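N-acetylcysteine deacetylase (Bacillus subtilis, PDB 1YSJ) probably catalyses the deacetylation of N-acetylcysteine to cysteine and acetate, as a dinuclear metal hydrolase of the M20 family that serves growth on S-(2-succino)cysteine. Local coordinates at residues P316-D321 against G360-M365; S176-M181 against E349-Y354. The protein carries 1 engineered substitution. One frame throughout, in Å; residues are numbered along the deposited sequence.

Contact 1: P316-D321 against G360-M365; sequences PSVQND and GFFVWM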
ATOM      1  N   PRO A 316     -20.453 -18.449   5.682  1.00 36.76           N
ATOM      2  CA  PRO A 316     -21.329 -18.318   6.848  1.00 35.83           C
ATOM      3  C   PRO A 316     -20.702 -18.982   8.077  1.00 36.48           C
ATOM      4  O   PRO A 316     -19.703 -19.696   7.962  1.00 37.58           O
ATOM      5  CB  PRO A 316     -22.591 -19.083   6.426  1.00 34.81           C
ATOM      6  CG  PRO A 316     -22.121 -20.046   5.393  1.00 33.45           C
ATOM      7  CD  PRO A 316     -21.037 -19.334   4.654  1.00 35.46           C
ATOM      8  N   SER A 317     -21.290 -18.744   9.240  1.00 36.73           N
ATOM      9  CA  SER A 317     -20.838 -19.364  10.477  1.00 38.35           C
ATOM     10  C   SER A 317     -21.270 -20.834  10.582  1.00 38.28           C
ATOM     11  O   SER A 317     -22.359 -21.199  10.130  1.00 36.97           O
ATOM     12  CB  SER A 317     -21.394 -18.580  11.660  1.00 38.30           C
ATOM     13  OG  SER A 317     -20.886 -19.083  12.873  1.00 45.92           O
ATOM     14  N   VAL A 318     -20.413 -21.669  11.174  1.00 38.54           N
ATOM     15  CA  VAL A 318     -20.780 -23.050  11.504  1.00 37.47           C
ATOM     16  C   VAL A 318     -21.802 -23.013  12.644  1.00 38.87           C
ATOM     17  O   VAL A 318     -21.466 -22.668  13.783  1.00 38.30           O
ATOM     18  CB  VAL A 318     -19.553 -23.940  11.865  1.00 38.29           C
ATOM     19  CG1 VAL A 318     -20.000 -25.315  12.383  1.00 31.91           C
ATOM     20  CG2 VAL A 318     -18.631 -24.108  10.665  1.00 33.80           C
ATOM     21  N   GLN A 319     -23.043 -23.363  12.315  0.50 38.89           N
ATOM     22  CA  GLN A 319     -24.165 -23.307  13.250  0.50 39.02           C
ATOM     23  C   GLN A 319     -24.695 -24.715  13.519  0.50 38.42           C
ATOM     24  O   GLN A 319     -25.192 -25.379  12.608  0.50 38.22           O
ATOM     25  CB  GLN A 319     -25.278 -22.424  12.670  0.50 39.52           C
ATOM     26  CG  GLN A 319     -26.437 -22.132  13.617  0.50 39.54           C
ATOM     27  CD  GLN A 319     -26.237 -20.871  14.433  0.50 39.02           C
ATOM     28  OE1 GLN A 319     -25.370 -20.051  14.132  0.50 41.22           O
ATOM     29  NE2 GLN A 319     -27.050 -20.704  15.469  0.50 41.14           N
ATOM     30  N   ASN A 320     -24.592 -25.163  14.769  1.00 38.48           N
ATOM     31  CA  ASN A 320     -25.039 -26.508  15.153  1.00 38.11           C
ATOM     32  C   ASN A 320     -26.510 -26.572  15.574  1.00 39.08           C
ATOM     33  O   ASN A 320     -26.964 -25.792  16.416  1.00 35.75           O
ATOM     34  CB  ASN A 320     -24.127 -27.102  16.233  1.00 37.67           C
ATOM     35  CG  ASN A 320     -22.756 -27.500  15.695  1.00 35.68           C
ATOM     36  OD1 ASN A 320     -22.598 -27.776  14.510  1.00 36.76           O
ATOM     37  ND2 ASN A 320     -21.761 -27.531  16.572  1.00 29.36           N
ATOM     38  N   ASP A 321     -27.243 -27.509  14.969  1.00 40.81           N
ATOM     39  CA  ASP A 321     -28.667 -27.714  15.245  1.00 41.71           C
ATOM     40  C   ASP A 321     -28.845 -28.427  16.581  1.00 41.94           C
ATOM     41  O   ASP A 321     -28.279 -29.500  16.799  1.00 41.30           O
ATOM     42  CB  ASP A 321     -29.315 -28.532  14.120  1.00 42.00           C
ATOM     43  CG  ASP A 321     -30.825 -28.347  14.043  1.00 46.90           C
ATOM     44  OD1 ASP A 321     -31.530 -28.602  15.048  1.00 49.51           O
ATOM     45  OD2 ASP A 321     -31.315 -27.957  12.961  1.00 51.53           O
ATOM     46  N   GLY A 360     -27.547 -29.635  10.682  1.00 46.84           N
ATOM     47  CA  GLY A 360     -26.231 -30.252  10.829  1.00 45.33           C
ATOM     48  C   GLY A 360     -25.608 -30.118  12.202  1.00 45.22           C
ATOM     49  O   GLY A 360     -26.009 -29.267  12.999  1.00 45.96           O
ATOM     50  N   PHE A 361     -24.619 -30.966  12.471  1.00 44.42           N
ATOM     51  CA  PHE A 361     -23.853 -30.900  13.708  1.00 43.71           C
ATOM     52  C   PHE A 361     -22.362 -31.162  13.471  1.00 43.26           C
ATOM     53  O   PHE A 361     -21.979 -32.162  12.864  1.00 43.44           O
ATOM     54  CB  PHE A 361     -24.414 -31.879  14.743  1.00 43.35           C
ATOM     55  CG  PHE A 361     -24.285 -31.400  16.157  1.00 44.02           C
ATOM     56  CD1 PHE A 361     -25.285 -30.617  16.734  1.00 42.82           C
ATOM     57  CD2 PHE A 361     -23.166 -31.724  16.918  1.00 45.96           C
ATOM     58  CE1 PHE A 361     -25.175 -30.165  18.045  1.00 41.02           C
ATOM     59  CE2 PHE A 361     -23.045 -31.272  18.237  1.00 45.42           C
ATOM     60  CZ  PHE A 361     -24.050 -30.492  18.798  1.00 43.04           C
ATOM     61  N   PHE A 362     -21.532 -30.256  13.975  1.00 42.44           N
ATOM     62  CA  PHE A 362     -20.090 -30.317  13.801  1.00 41.72           C
ATOM     63  C   PHE A 362     -19.426 -30.351  15.174  1.00 41.06           C
ATOM     64  O   PHE A 362     -19.690 -29.492  16.017  1.00 41.10           O
ATOM     65  CB  PHE A 362     -19.636 -29.083  13.016  1.00 43.38           C
ATOM     66  CG  PHE A 362     -18.240 -29.177  12.459  1.00 42.26           C
ATOM     67  CD1 PHE A 362     -17.985 -29.905  11.299  1.00 46.07           C
ATOM     68  CD2 PHE A 362     -17.189 -28.501  13.071  1.00 44.54           C
ATOM     69  CE1 PHE A 362     -16.695 -29.975  10.768  1.00 47.30           C
ATOM     70  CE2 PHE A 362     -15.894 -28.562  12.550  1.00 46.77           C
ATOM     71  CZ  PHE A 362     -15.649 -29.297  11.398  1.00 47.69           C
ATOM     72  N   VAL A 363     -18.567 -31.339  15.401  1.00 40.48           N
ATOM     73  CA  VAL A 363     -17.938 -31.509  16.717  1.00 40.49           C
ATOM     74  C   VAL A 363     -16.411 -31.382  16.702  1.00 41.50           C
ATOM     75  O   VAL A 363     -15.769 -31.598  15.667  1.00 39.64           O
ATOM     76  CB  VAL A 363     -18.328 -32.861  17.379  1.00 40.13           C
ATOM     77  CG1 VAL A 363     -19.819 -32.919  17.647  1.00 38.52           C
ATOM     78  CG2 VAL A 363     -17.876 -34.052  16.527  1.00 37.94           C
ATOM     79  N   TRP A 364     -15.843 -31.030  17.857  1.00 41.92           N
ATOM     80  CA  TRP A 364     -14.399 -31.110  18.061  1.00 42.28           C
ATOM     81  C   TRP A 364     -14.020 -32.541  18.421  1.00 42.75           C
ATOM     82  O   TRP A 364     -14.643 -33.151  19.290  1.00 43.24           O
ATOM     83  CB  TRP A 364     -13.924 -30.185  19.188  1.00 41.08           C
ATOM     84  CG  TRP A 364     -14.132 -28.692  19.009  1.00 44.16           C
ATOM     85  CD1 TRP A 364     -14.476 -27.799  19.989  1.00 43.28           C
ATOM     86  CD2 TRP A 364     -13.981 -27.918  17.803  1.00 43.78           C
ATOM     87  NE1 TRP A 364     -14.557 -26.528  19.472  1.00 44.15           N
ATOM     88  CE2 TRP A 364     -14.262 -26.570  18.135  1.00 43.78           C
ATOM     89  CE3 TRP A 364     -13.641 -28.229  16.481  1.00 40.40           C
ATOM     90  CZ2 TRP A 364     -14.209 -25.535  17.193  1.00 39.80           C
ATOM     91  CZ3 TRP A 364     -13.596 -27.200  15.541  1.00 43.03           C
ATOM     92  CH2 TRP A 364     -13.879 -25.869  15.905  1.00 42.90           C
HETATM   93  N   MSE A 365     -12.997 -33.071  17.757  1.00 42.99           N
HETATM   94  CA  MSE A 365     -12.438 -34.365  18.121  1.00 43.43           C
HETATM   95  C   MSE A 365     -11.100 -34.154  18.833  1.00 43.43           C
HETATM   96  O   MSE A 365     -10.128 -33.712  18.218  1.00 43.65           O
HETATM   97  CB  MSE A 365     -12.262 -35.237  16.873  1.00 45.05           C
HETATM   98  CG  MSE A 365     -11.881 -36.702  17.142  1.00 46.34           C
HETATM   99 SE   MSE A 365     -13.147 -37.698  18.272  1.00 55.83          SE
HETATM  100  CE  MSE A 365     -14.832 -37.416  17.247  1.00 43.06           C
TER
HETATM  101  O   HOH W   1     -27.622 -26.653  11.251  1.00 47.80           O
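Three direct hydrogen bonds join Asn320 and Asp321 to strand 360-365, and two of them engage one side-chain amide. Asn320 OD1 accepts from Phe362 N at 2.8 Å; the donor stands well above the carbonyl plane, not in line with a lone pair. Asn320 ND2 gives a hydrogen to Phe362 O at 2.9 Å, this time in the carbonyl plane and on a lone pair, though the acceptor is tilted from the amide plane of Asn320. The amide thus grips both polar backbone atoms of one residue, and ND2 has a second acceptor in Lys195 O. Next to it, Asp321 N meets Gly360 O at 2.9 Å in an almost straight bond (178°), and a water links Gln319 O to Gly360 N.

Ring contacts centre on Phe361: Asn320 CB lies over one face, 4.0 Å from the Phe361 ring centroid, in a CH-pi contact, while Asp321 O sits at the ring edge near its plane. Apolar packing is slighter. Val318 CG1, anti to the backbone N (chi1 172°), reaches Phe362 CB at 3.8 Å, the two side chains crossing at about a right angle.

At 107° the strands are too far from parallel or antiparallel for a regular ladder here; Asp321 N to Gly360 O is the one direct main-chain bond. Replacing Asn320 by an alanine keeps CB but would probably leave Phe362 N, Phe362 O and Lys195 O without their side-chain mate. The chemistry implies a junction of two sheets, bridged by polar bonds, with the Phe361 ring packed against Asn320 CB.

Contact 2: S176-M181 against E349-Y354; sequences SAIFGM and EDFALY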
ATOM      1  N   SER A 176     -31.288 -35.552   5.133  1.00 41.65           N
ATOM      2  CA  SER A 176     -31.977 -34.908   6.251  1.00 40.24           C
ATOM      3  C   SER A 176     -31.039 -34.184   7.206  1.00 40.66           C
ATOM      4  O   SER A 176     -31.402 -33.156   7.775  1.00 41.26           O
ATOM      5  CB  SER A 176     -32.789 -35.937   7.044  1.00 39.37           C
ATOM      6  OG  SER A 176     -33.808 -36.507   6.247  1.00 40.80           O
ATOM      7  N   ALA A 177     -29.843 -34.736   7.395  1.00 41.81           N
ATOM      8  CA  ALA A 177     -28.874 -34.185   8.341  1.00 41.11           C
ATOM      9  C   ALA A 177     -27.451 -34.459   7.900  1.00 40.40           C
ATOM     10  O   ALA A 177     -27.190 -35.444   7.215  1.00 40.61           O
ATOM     11  CB  ALA A 177     -29.106 -34.759   9.723  1.00 41.41           C
ATOM     12  N   ILE A 178     -26.534 -33.583   8.304  1.00 41.56           N
ATOM     13  CA  ILE A 178     -25.115 -33.737   7.993  1.00 41.02           C
ATOM     14  C   ILE A 178     -24.234 -33.559   9.231  1.00 43.40           C
ATOM     15  O   ILE A 178     -24.450 -32.660  10.054  1.00 42.29           O
ATOM     16  CB  ILE A 178     -24.653 -32.793   6.839  1.00 42.29           C
ATOM     17  CG1 ILE A 178     -23.210 -33.126   6.423  1.00 39.76           C
ATOM     18  CG2 ILE A 178     -24.831 -31.304   7.226  1.00 38.11           C
ATOM     19  CD1 ILE A 178     -22.857 -32.739   5.005  1.00 42.07           C
ATOM     20  N   PHE A 179     -23.232 -34.423   9.350  1.00 44.51           N
ATOM     21  CA  PHE A 179     -22.367 -34.418  10.516  1.00 44.73           C
ATOM     22  C   PHE A 179     -20.898 -34.403  10.119  1.00 45.72           C
ATOM     23  O   PHE A 179     -20.514 -34.952   9.085  1.00 44.86           O
ATOM     24  CB  PHE A 179     -22.703 -35.604  11.423  1.00 44.06           C
ATOM     25  CG  PHE A 179     -24.160 -35.684  11.773  1.00 43.33           C
ATOM     26  CD1 PHE A 179     -25.018 -36.517  11.057  1.00 40.59           C
ATOM     27  CD2 PHE A 179     -24.685 -34.895  12.790  1.00 40.25           C
ATOM     28  CE1 PHE A 179     -26.377 -36.575  11.368  1.00 39.32           C
ATOM     29  CE2 PHE A 179     -26.043 -34.947  13.107  1.00 41.22           C
ATOM     30  CZ  PHE A 179     -26.887 -35.787  12.397  1.00 37.77           C
ATOM     31  N   GLY A 180     -20.088 -33.753  10.947  1.00 45.06           N
ATOM     32  CA  GLY A 180     -18.674 -33.598  10.662  1.00 45.60           C
ATOM     33  C   GLY A 180     -17.864 -33.382  11.918  1.00 45.79           C
ATOM     34  O   GLY A 180     -18.410 -33.187  13.003  1.00 46.21           O
HETATM   35  N   MSE A 181     -16.550 -33.430  11.766  1.00 46.40           N
HETATM   36  CA  MSE A 181     -15.661 -33.189  12.877  1.00 49.74           C
HETATM   37  C   MSE A 181     -14.512 -32.309  12.437  1.00 46.26           C
HETATM   38  O   MSE A 181     -14.208 -32.203  11.245  1.00 43.29           O
HETATM   39  CB  MSE A 181     -15.113 -34.511  13.424  1.00 48.57           C
HETATM   40  CG  MSE A 181     -13.705 -34.852  12.949  1.00 53.34           C
HETATM   41 SE   MSE A 181     -13.147 -36.646  13.396  1.00 63.58          SE
HETATM   42  CE  MSE A 181     -13.704 -37.506  11.798  1.00 59.56           C
ATOM     43  N   GLU A 349     -15.030 -22.682   8.375  1.00 48.81           N
ATOM     44  CA  GLU A 349     -15.068 -24.023   7.817  1.00 47.30           C
ATOM     45  C   GLU A 349     -16.181 -24.069   6.779  1.00 45.99           C
ATOM     46  O   GLU A 349     -17.283 -23.581   7.030  1.00 45.67           O
ATOM     47  CB  GLU A 349     -15.312 -25.046   8.929  1.00 45.85           C
ATOM     48  CG  GLU A 349     -14.302 -26.202   8.971  1.00 47.01           C
ATOM     49  CD  GLU A 349     -14.581 -27.305   7.951  1.00 54.44           C
ATOM     50  OE1 GLU A 349     -13.885 -28.344   7.997  1.00 59.43           O
ATOM     51  OE2 GLU A 349     -15.487 -27.145   7.105  1.00 53.37           O
ATOM     52  N   ASP A 350     -15.902 -24.644   5.611  1.00 45.48           N
ATOM     53  CA  ASP A 350     -16.910 -24.660   4.549  1.00 44.31           C
ATOM     54  C   ASP A 350     -18.030 -25.679   4.784  1.00 43.69           C
ATOM     55  O   ASP A 350     -19.011 -25.709   4.042  1.00 42.77           O
ATOM     56  CB  ASP A 350     -16.293 -24.718   3.136  1.00 44.86           C
ATOM     57  CG  ASP A 350     -15.726 -26.079   2.761  1.00 46.86           C
ATOM     58  OD1 ASP A 350     -15.537 -26.971   3.619  1.00 51.36           O
ATOM     59  OD2 ASP A 350     -15.458 -26.247   1.555  1.00 51.94           O
ATOM     60  N   PHE A 351     -17.893 -26.463   5.854  1.00 41.92           N
ATOM     61  CA  PHE A 351     -18.978 -27.296   6.365  1.00 42.48           C
ATOM     62  C   PHE A 351     -20.224 -26.447   6.651  1.00 43.37           C
ATOM     63  O   PHE A 351     -21.351 -26.938   6.556  1.00 42.94           O
ATOM     64  CB  PHE A 351     -18.530 -28.044   7.631  1.00 41.86           C
ATOM     65  CG  PHE A 351     -19.562 -28.993   8.182  1.00 39.99           C
ATOM     66  CD1 PHE A 351     -19.667 -30.286   7.691  1.00 37.64           C
ATOM     67  CD2 PHE A 351     -20.428 -28.589   9.200  1.00 41.86           C
ATOM     68  CE1 PHE A 351     -20.624 -31.170   8.199  1.00 36.11           C
ATOM     69  CE2 PHE A 351     -21.393 -29.468   9.713  1.00 37.02           C
ATOM     70  CZ  PHE A 351     -21.487 -30.759   9.209  1.00 35.26           C
ATOM     71  N   ALA A 352     -20.004 -25.173   6.987  1.00 43.58           N
ATOM     72  CA  ALA A 352     -21.083 -24.209   7.258  1.00 43.05           C
ATOM     73  C   ALA A 352     -22.031 -24.028   6.074  1.00 43.42           C
ATOM     74  O   ALA A 352     -23.224 -23.786   6.257  1.00 42.41           O
ATOM     75  CB  ALA A 352     -20.500 -22.872   7.667  1.00 42.71           C
ATOM     76  N   LEU A 353     -21.486 -24.145   4.864  1.00 44.42           N
ATOM     77  CA  LEU A 353     -22.275 -24.075   3.636  1.00 43.88           C
ATOM     78  C   LEU A 353     -23.337 -25.178   3.568  1.00 42.98           C
ATOM     79  O   LEU A 353     -24.452 -24.936   3.102  1.00 42.28           O
ATOM     80  CB  LEU A 353     -21.366 -24.130   2.405  1.00 42.97           C
ATOM     81  CG  LEU A 353     -20.610 -22.863   1.997  1.00 44.18           C
ATOM     82  CD1 LEU A 353     -19.718 -23.169   0.812  1.00 42.25           C
ATOM     83  CD2 LEU A 353     -21.555 -21.705   1.664  1.00 40.37           C
ATOM     84  N   TYR A 354     -22.994 -26.375   4.041  1.00 41.59           N
ATOM     85  CA  TYR A 354     -23.963 -27.466   4.140  1.00 42.98           C
ATOM     86  C   TYR A 354     -25.114 -27.110   5.074  1.00 42.67           C
ATOM     87  O   TYR A 354     -26.273 -27.362   4.758  1.00 42.90           O
ATOM     88  CB  TYR A 354     -23.303 -28.756   4.636  1.00 42.44           C
ATOM     89  CG  TYR A 354     -22.206 -29.310   3.757  1.00 41.82           C
ATOM     90  CD1 TYR A 354     -20.949 -29.587   4.287  1.00 43.11           C
ATOM     91  CD2 TYR A 354     -22.427 -29.581   2.405  1.00 42.53           C
ATOM     92  CE1 TYR A 354     -19.941 -30.107   3.500  1.00 46.92           C
ATOM     93  CE2 TYR A 354     -21.421 -30.106   1.603  1.00 39.74           C
ATOM     94  CZ  TYR A 354     -20.181 -30.366   2.159  1.00 44.37           C
ATOM     95  OH  TYR A 354     -19.170 -30.880   1.385  1.00 44.33           O
TER
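Ile178 meets both aromatic rings of 349-354. Its CG1 branch, anti to the backbone N (chi1 -172°), packs at 3.7 Å from Phe351 CE1, the two side chains sliding past each other in opposite directions. Beyond it Ile178 CD1 rests over one face of Tyr354, 3.9 Å from the ring centroid and 21° off its normal, a CH-pi contact displaced toward the rim. The CG2 branch touches both partners, Phe351 CZ and Tyr354 CB, each at 3.9 Å. The carbonyl of the same residue faces the edge of the Phe351 ring, with Ile178 O near the ring plane and 3.6 Å from Phe351 CZ.

Phe179 points away from 349-354, its ring touching Phe392 and Val399 of helix 384-402, and gives this contact only backbone: Phe179 C lies 3.8 Å from Phe351 CE1. At Gly180 the ring runs close against the main chain, Gly180 N standing 3.7 Å from Phe351 CZ. A CB here would clash with Phe351 CE1, so the absence of a side chain lets the ring approach.

Within 349-354, Phe351 N donates to Glu349 OE2 at 2.8 Å, a capping bond at the entry to helix 351-355; the carboxylate also forms a salt bridge with Arg95. No hydrogen bond joins the two segments. The chemistry implies apolar helix-on-sheet packing, with Ile178 and two rings filling the interface while polar groups such as Tyr354 OH, bonded to Gln154, find partners elsewhere.

Contacts 1 and 2 lie 7 Å apart between centres, and each has one segment in the larger mixed sheet, where strands 175-184 and 360-366 run side by side. Probable hydrogen bonds from Phe361 N to Ile178 O (3.0 Å) and from Val363 N to Gly180 O (3.0 Å) tie them directly. Helix 351-355 precedes strand 360-366 in the chain and adjoins both contacts: Phe351 meets the Phe362 ring with planes at about 40°, and Ala352 CB packs 3.3 Å from Pro316 O. Toward the dinickel site, the Phe362 side chain comes within about 4 Å of that of the nickel ligand His182 and about 7 Å of a nickel ion, whereas the Phe351 side chain is about 10 Å from a nickel ion.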